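Local coordinates for holo-[acyl-carrier-protein] synthase (Thermotoga maritima, PDB 5XUM) that belongs to the 4'-phosphopantetheinyl transferase superfamily as an AcpS-type enzyme and is modelled here as an assembly of three protein chains, at residues A51-K54 against A55-T58; A43-F46 against A47-E50; R22-E26 against S27-L31. All blocks are in the same frame, centred on the assembly; numbering follows the deposited sequence.

Interaction 1. Residues A51-K54 against A55-T58; sequences AFFK and ALGT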
loop_
_atom_site.group_PDB
_atom_site.type_symbol
_atom_site.label_atom_id
_atom_site.label_comp_id
_atom_site.label_asym_id
_atom_site.label_seq_id
_atom_site.Cartn_x
_atom_site.Cartn_y
_atom_site.Cartn_z
ATOM N N ALA A 51 0.416 -2.892 13.848
ATOM C CA ALA A 51 0.113 -2.572 12.449
ATOM C C ALA A 51 -0.801 -3.618 11.799
ATOM O O ALA A 51 -1.710 -3.264 11.043
ATOM C CB ALA A 51 1.392 -2.407 11.643
ATOM N N PHE A 52 -0.566 -4.894 12.101
ATOM C CA PHE A 52 -1.405 -5.979 11.572
ATOM C C PHE A 52 -2.864 -5.839 12.011
ATOM O O PHE A 52 -3.773 -5.890 11.183
ATOM C CB PHE A 52 -0.851 -7.361 11.951
ATOM C CG PHE A 52 -1.744 -8.506 11.545
ATOM C CD1 PHE A 52 -1.835 -8.901 10.212
ATOM C CD2 PHE A 52 -2.507 -9.183 12.496
ATOM C CE1 PHE A 52 -2.666 -9.953 9.836
ATOM C CE2 PHE A 52 -3.338 -10.235 12.125
ATOM C CZ PHE A 52 -3.416 -10.622 10.794
ATOM N N PHE A 53 -3.086 -5.654 13.311
ATOM C CA PHE A 53 -4.447 -5.516 13.825
ATOM C C PHE A 53 -5.149 -4.239 13.361
ATOM O O PHE A 53 -6.371 -4.228 13.220
ATOM C CB PHE A 53 -4.489 -5.672 15.348
ATOM C CG PHE A 53 -4.248 -7.082 15.810
ATOM C CD1 PHE A 53 -5.185 -8.081 15.559
ATOM C CD2 PHE A 53 -3.084 -7.418 16.485
ATOM C CE1 PHE A 53 -4.964 -9.384 15.977
ATOM C CE2 PHE A 53 -2.857 -8.720 16.905
ATOM C CZ PHE A 53 -3.798 -9.702 16.653
ATOM N N LYS A 54 -4.376 -3.182 13.113
ATOM C CA LYS A 54 -4.901 -1.960 12.494
ATOM C C LYS A 54 -5.385 -2.225 11.066
ATOM O O LYS A 54 -6.415 -1.695 10.646
ATOM C CB LYS A 54 -3.850 -0.842 12.482
ATOM C CG LYS A 54 -3.626 -0.150 13.820
ATOM C CD LYS A 54 -2.878 1.157 13.613
ATOM C CE LYS A 54 -2.630 1.894 14.919
ATOM N NZ LYS A 54 -1.395 1.409 15.590
ATOM N N ALA A 55 -4.629 -3.041 10.331
ATOM C CA ALA A 55 -4.977 -3.428 8.959
ATOM C C ALA A 55 -6.269 -4.257 8.871
ATOM O O ALA A 55 -6.987 -4.183 7.872
ATOM C CB ALA A 55 -3.815 -4.166 8.306
ATOM N N LEU A 56 -6.552 -5.039 9.913
ATOM C CA LEU A 56 -7.787 -5.828 9.992
ATOM C C LEU A 56 -9.037 -4.960 10.144
ATOM O O LEU A 56 -10.091 -5.279 9.590
ATOM C CB LEU A 56 -7.719 -6.846 11.137
ATOM C CG LEU A 56 -6.770 -8.044 11.012
ATOM C CD1 LEU A 56 -6.856 -8.910 12.263
ATOM C CD2 LEU A 56 -7.061 -8.873 9.765
ATOM N N GLY A 57 -8.918 -3.873 10.902
ATOM C CA GLY A 57 -10.015 -2.923 11.075
ATOM C C GLY A 57 -10.856 -3.153 12.316
ATOM O O GLY A 57 -11.376 -2.202 12.903
ATOM N N THR A 58 -10.992 -4.417 12.709
ATOM C CA THR A 58 -11.778 -4.788 13.887
ATOM C C THR A 58 -10.937 -4.769 15.165
ATOM O O THR A 58 -11.476 -4.832 16.274
ATOM C CB THR A 58 -12.432 -6.177 13.722
ATOM O OG1 THR A 58 -11.436 -7.139 13.355
ATOM C CG2 THR A 58 -13.519 -6.141 12.649
#

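Interaction 2. Residues A43-F46 against A47-E50; sequences AGRF and ALKE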
loop_
_atom_site.group_PDB
_atom_site.type_symbol
_atom_site.label_atom_id
_atom_site.label_comp_id
_atom_site.label_asym_id
_atom_site.label_seq_id
_atom_site.Cartn_x
_atom_site.Cartn_y
_atom_site.Cartn_z
ATOM N N ALA A 43 10.525 -4.395 20.268
ATOM C CA ALA A 43 9.879 -3.178 19.795
ATOM C C ALA A 43 9.335 -3.365 18.374
ATOM O O ALA A 43 8.198 -2.989 18.085
ATOM C CB ALA A 43 10.854 -2.009 19.856
ATOM N N GLY A 44 10.147 -3.969 17.508
ATOM C CA GLY A 44 9.764 -4.236 16.124
ATOM C C GLY A 44 8.585 -5.186 15.988
ATOM O O GLY A 44 7.686 -4.952 15.179
ATOM N N ARG A 45 8.589 -6.257 16.781
ATOM C CA ARG A 45 7.502 -7.238 16.763
ATOM C C ARG A 45 6.204 -6.680 17.334
ATOM O O ARG A 45 5.123 -7.012 16.849
ATOM C CB ARG A 45 7.902 -8.534 17.483
ATOM C CG ARG A 45 8.316 -9.664 16.548
ATOM C CD ARG A 45 9.448 -9.253 15.622
ATOM N NE ARG A 45 9.696 -10.231 14.568
ATOM C CZ ARG A 45 10.521 -10.033 13.543
ATOM N NH1 ARG A 45 11.181 -8.887 13.421
ATOM N NH2 ARG A 45 10.684 -10.984 12.633
ATOM N N PHE A 46 6.316 -5.833 18.355
ATOM C CA PHE A 46 5.154 -5.138 18.906
ATOM C C PHE A 46 4.535 -4.226 17.849
ATOM O O PHE A 46 3.314 -4.220 17.668
ATOM C CB PHE A 46 5.532 -4.326 20.149
ATOM C CG PHE A 46 4.360 -3.996 21.034
ATOM C CD1 PHE A 46 3.570 -2.877 20.785
ATOM C CD2 PHE A 46 4.040 -4.809 22.113
ATOM C CE1 PHE A 46 2.486 -2.576 21.596
ATOM C CE2 PHE A 46 2.959 -4.514 22.931
ATOM C CZ PHE A 46 2.181 -3.396 22.670
ATOM N N ALA A 47 5.386 -3.469 17.156
ATOM C CA ALA A 47 4.950 -2.549 16.109
ATOM C C ALA A 47 4.294 -3.281 14.934
ATOM O O ALA A 47 3.269 -2.836 14.426
ATOM C CB ALA A 47 6.114 -1.688 15.630
ATOM N N LEU A 48 4.885 -4.399 14.514
ATOM C CA LEU A 48 4.328 -5.216 13.429
ATOM C C LEU A 48 2.955 -5.796 13.771
ATOM O O LEU A 48 2.046 -5.789 12.934
ATOM C CB LEU A 48 5.301 -6.332 13.025
ATOM C CG LEU A 48 6.473 -5.922 12.127
ATOM C CD1 LEU A 48 7.600 -6.946 12.187
ATOM C CD2 LEU A 48 6.012 -5.702 10.690
ATOM N N LYS A 49 2.812 -6.286 15.003
ATOM C CA LYS A 49 1.543 -6.847 15.484
ATOM C C LYS A 49 0.453 -5.786 15.583
ATOM O O LYS A 49 -0.689 -6.033 15.194
ATOM C CB LYS A 49 1.731 -7.544 16.835
ATOM C CG LYS A 49 2.477 -8.866 16.750
ATOM C CD LYS A 49 2.998 -9.275 18.114
ATOM C CE LYS A 49 4.139 -10.272 17.999
ATOM N NZ LYS A 49 3.644 -11.660 17.810
ATOM N N GLU A 50 0.812 -4.613 16.105
ATOM C CA GLU A 50 -0.095 -3.464 16.162
ATOM C C GLU A 50 -0.542 -3.026 14.767
ATOM O O GLU A 50 -1.732 -2.818 14.535
ATOM C CB GLU A 50 0.558 -2.286 16.897
ATOM C CG GLU A 50 0.549 -2.394 18.414
ATOM C CD GLU A 50 -0.780 -1.985 19.027
ATOM O OE1 GLU A 50 -0.857 -0.873 19.588
ATOM O OE2 GLU A 50 -1.749 -2.768 18.945
#

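Interaction 3. Residues R22-E26 against S27-L31; sequences RILGE and SEKRL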
loop_
_atom_site.group_PDB
_atom_site.type_symbol
_atom_site.label_atom_id
_atom_site.label_comp_id
_atom_site.label_asym_id
_atom_site.label_seq_id
_atom_site.Cartn_x
_atom_site.Cartn_y
_atom_site.Cartn_z
ATOM N N ARG A 22 4.805 -11.788 26.924
ATOM C CA ARG A 22 3.389 -11.514 26.672
ATOM C C ARG A 22 3.016 -11.461 25.186
ATOM O O ARG A 22 1.917 -11.876 24.807
ATOM C CB ARG A 22 2.965 -10.210 27.358
ATOM C CG ARG A 22 2.941 -10.269 28.881
ATOM C CD ARG A 22 1.751 -11.055 29.410
ATOM N NE ARG A 22 0.479 -10.432 29.050
ATOM C CZ ARG A 22 -0.718 -10.965 29.283
ATOM N NH1 ARG A 22 -0.826 -12.145 29.883
ATOM N NH2 ARG A 22 -1.813 -10.314 28.914
ATOM N N ILE A 23 3.923 -10.956 24.354
ATOM C CA ILE A 23 3.596 -10.684 22.948
ATOM C C ILE A 23 4.130 -11.703 21.934
ATOM O O ILE A 23 3.570 -11.841 20.846
ATOM C CB ILE A 23 4.005 -9.252 22.514
ATOM C CG1 ILE A 23 5.533 -9.094 22.472
ATOM C CG2 ILE A 23 3.352 -8.214 23.421
ATOM C CD1 ILE A 23 6.017 -8.011 21.529
ATOM N N LEU A 24 5.197 -12.415 22.290
ATOM C CA LEU A 24 5.867 -13.305 21.338
ATOM C C LEU A 24 5.288 -14.714 21.303
ATOM O O LEU A 24 4.959 -15.287 22.339
ATOM C CB LEU A 24 7.371 -13.380 21.616
ATOM C CG LEU A 24 8.246 -12.126 21.533
ATOM C CD1 LEU A 24 9.696 -12.531 21.734
ATOM C CD2 LEU A 24 8.072 -11.378 20.215
ATOM N N GLY A 25 5.175 -15.260 20.094
ATOM C CA GLY A 25 4.835 -16.667 19.903
ATOM C C GLY A 25 6.068 -17.537 20.086
ATOM O O GLY A 25 7.178 -17.019 20.250
ATOM N N GLU A 26 5.877 -18.855 20.042
ATOM C CA GLU A 26 6.960 -19.812 20.305
ATOM C C GLU A 26 8.121 -19.722 19.312
ATOM O O GLU A 26 9.285 -19.754 19.715
ATOM C CB GLU A 26 6.424 -21.249 20.373
ATOM C CG GLU A 26 5.571 -21.542 21.600
ATOM C CD GLU A 26 6.308 -21.306 22.907
ATOM O OE1 GLU A 26 5.872 -20.432 23.687
ATOM O OE2 GLU A 26 7.330 -21.984 23.150
ATOM N N SER A 27 7.801 -19.606 18.025
ATOM C CA SER A 27 8.823 -19.495 16.982
ATOM C C SER A 27 9.549 -18.148 17.026
ATOM O O SER A 27 10.724 -18.063 16.665
ATOM C CB SER A 27 8.215 -19.737 15.600
ATOM O OG SER A 27 7.748 -21.068 15.477
ATOM N N GLU A 28 8.847 -17.106 17.471
ATOM C CA GLU A 28 9.452 -15.785 17.661
ATOM C C GLU A 28 10.437 -15.784 18.831
ATOM O O GLU A 28 11.449 -15.084 18.787
ATOM C CB GLU A 28 8.379 -14.713 17.875
ATOM C CG GLU A 28 7.601 -14.345 16.622
ATOM C CD GLU A 28 6.510 -13.320 16.881
ATOM O OE1 GLU A 28 5.767 -13.466 17.878
ATOM O OE2 GLU A 28 6.387 -12.370 16.076
ATOM N N LYS A 29 10.130 -16.569 19.865
ATOM C CA LYS A 29 11.012 -16.733 21.029
ATOM C C LYS A 29 12.341 -17.380 20.648
ATOM O O LYS A 29 13.395 -16.974 21.142
ATOM C CB LYS A 29 10.325 -17.553 22.126
ATOM C CG LYS A 29 9.265 -16.793 22.906
ATOM C CD LYS A 29 8.524 -17.714 23.860
ATOM C CE LYS A 29 7.423 -16.969 24.598
ATOM N NZ LYS A 29 6.621 -17.880 25.462
ATOM N N ARG A 30 12.283 -18.385 19.774
ATOM C CA ARG A 30 13.480 -19.035 19.235
ATOM C C ARG A 30 14.324 -18.067 18.403
ATOM O O ARG A 30 15.555 -18.116 18.440
ATOM C CB ARG A 30 13.104 -20.260 18.398
ATOM C CG ARG A 30 12.825 -21.514 19.212
ATOM C CD ARG A 30 12.377 -22.663 18.321
ATOM N NE ARG A 30 10.953 -22.586 17.997
ATOM C CZ ARG A 30 10.354 -23.293 17.042
ATOM N NH1 ARG A 30 11.049 -24.140 16.291
ATOM N NH2 ARG A 30 9.052 -23.149 16.831
ATOM N N LEU A 31 13.650 -17.192 17.658
ATOM C CA LEU A 31 14.316 -16.159 16.868
ATOM C C LEU A 31 14.882 -15.059 17.771
ATOM O O LEU A 31 15.953 -14.513 17.497
ATOM C CB LEU A 31 13.342 -15.576 15.834
ATOM C CG LEU A 31 13.848 -14.614 14.754
ATOM C CD1 LEU A 31 14.842 -15.284 13.814
ATOM C CD2 LEU A 31 12.669 -14.057 13.970
#

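Interaction 1. Residues A51-K54 against A55-T58
Phe-52 swings CG anti to its own nitrogen (chi1 175°), whereas Leu-56, one turn further along helix 38-56, places CG anti to its carbonyl carbon (chi1 -70°); the two choices bring ring and isobutyl group together. Leu-56 CG lies 4.1 Å above the plane of the Phe-52 ring, displaced from the centre toward the rim, and its CD1 branch approaches Phe-52 CE2 at 3.8 Å. The same CD1 methyl is shared. Phe-53 runs alongside Leu-56 in the same direction and brings CD1 to within 3.8 Å of Leu-56 CD1. The two rings also meet, for Phe-52 CD2 sits 4.1 Å above the middle of the Phe-53 ring. One leucine methyl thus fills the angle between two neighbouring aromatic groups. Phe-85 meets Phe-52 edge-to-face and Leu-107 of strand 100-108 touches both Phe-52 and Leu-56, so these two lie on the side facing that strand, whereas Phe-53 turns to Phe-65 and Val-68; Lys-54 departs from the cluster and forms a salt bridge through NZ to Asp-8.

Behind the side chains the helical ladder weakens as it ends. Ala-55 N donates to Ala-51 O at 3.0 Å and Leu-56 N to Phe-52 O at 3.2 Å. Gly-57 N then divides itself between two weak bonds, to Phe-53 O at 3.5 Å and to Lys-54 O at 3.3 Å. Gly-57 turns out of the helix with positive phi (95°), a conformation glycine adopts easily. The arrangement is that of a helix C-terminus closed by a glycine just beyond the last helical residue, with an apolar i, i+3 and i, i+4 cluster on its final turn.

Interaction 2. Residues A43-F46 against A47-E50
Phe-46 and Glu-50 run side by side in the same direction, an i, i+4 pair on the middle turns of alpha-helix 38-56, the long helix laid against strands 2-11 and 100-108. Contact is made by the aliphatic part of the glutamate: Glu-50 CG comes to 3.7 Å from Phe-46 CE1, approaching the ring obliquely. A bend at chi2 (-81°) then carries the carboxylate off in a new direction, its plane inclined 64° to the ring, and OE1 ends in a hydrogen bond to a bound glycerol.

Round the helix, Arg-45 is related differently to its two neighbours. Its guanidinium is approached over one face by Leu-48 CD1, which stands 4.1 Å above the plane and nearer the rim than the centre. Lys-49, by contrast, meets the arginine near the backbone, where its CE is 4.2 Å from Arg-45 CB. Arg-45 NH2 donates to Phe-70 O, while the Lys-49 ammonium bonds to the carbonyl oxygens of Val-68, Phe-65 and Ile-23 and pairs with Glu-28, so that two basic groups starting one turn apart tie this helix to the chain around strand 68-73 and to the start of helix 26-34.

Successive backbone bonds keep the spacing regular, among them Leu-48 N to Gly-44 O at 2.9 Å and Glu-50 N to Phe-46 O at 3.0 Å. The Lys-49 methylenes run past the Arg-45 carbonyl, CG coming within 3.2 Å of the same O that accepts from Lys-49 N.

Interaction 3. Residues R22-E26 against S27-L31
Glu-28 reaches back from the first turn of helix 26-34 to Leu-24 and Gly-25, the residues that lead into it. Its CB rests 3.5 Å from Gly-25 O and also touches the Leu-24 side chain. From there the chain is extended beyond CG (chi2 178°), passing Leu-24 at a slant and bringing CD to 4.2 Å from Leu-24 CD2. At the tip, OE1 accepts a hydrogen bond from Gly-25 N at 2.9 Å. The bond is almost straight, 173° at the hydrogen, and uses the anti lone pair, the one turned away from OE2. OE2 itself accepts from Phe-70 N.

Gly-25 is the N-cap, and Glu-28 lies three residues on, so this is the side-chain-to-backbone half of a capping box. Glycine has no side chain to supply the other half, and Glu-28 N donates instead to Glu-69 OE2 of strand 68-73. The helix proper starts with Lys-29 N bonded to Gly-25 O at 3.0 Å.

Lys-29 stretches over Gly-25 O and Leu-24 CB, and its NZ forms a salt bridge with Glu-26 OE1 at 3.2 Å. The ammonium arrives on the syn side of that carboxylate, 25° out of its plane.

The two acids are thus used differently: Glu-26 pairs at the surface, whereas buried Glu-28 is held by two backbone N-H groups and a lysine of helix 38-56. So many donors, with the amino end of a helix beside them, would probably favour a charged carboxylate and fix its rotation.

Interactions 1 and 2 are consecutive lengths of helix 38-56, their centres about 12 Å apart, while interaction 3 is the turn that starts the preceding helix. Interactions 2 and 3 touch: Lys-49 NZ lies 2.8 Å from Glu-28 OE1 in a salt bridge and 3.0 Å from Ile-23 O, and Phe-46 CD2 packs on Ile-23 CG2 at 3.7 Å. The cap of one helix is thereby joined to the flank of the next. Interaction 3 stays clear of interaction 1, with nearest atoms about 8 Å apart. Glu-50 and Lys-54 each lie about 3 Å from bound glycerol, probably from the crystallisation liquor, and both contact Asp-8, suggesting that interactions 1 and 2 line a common site.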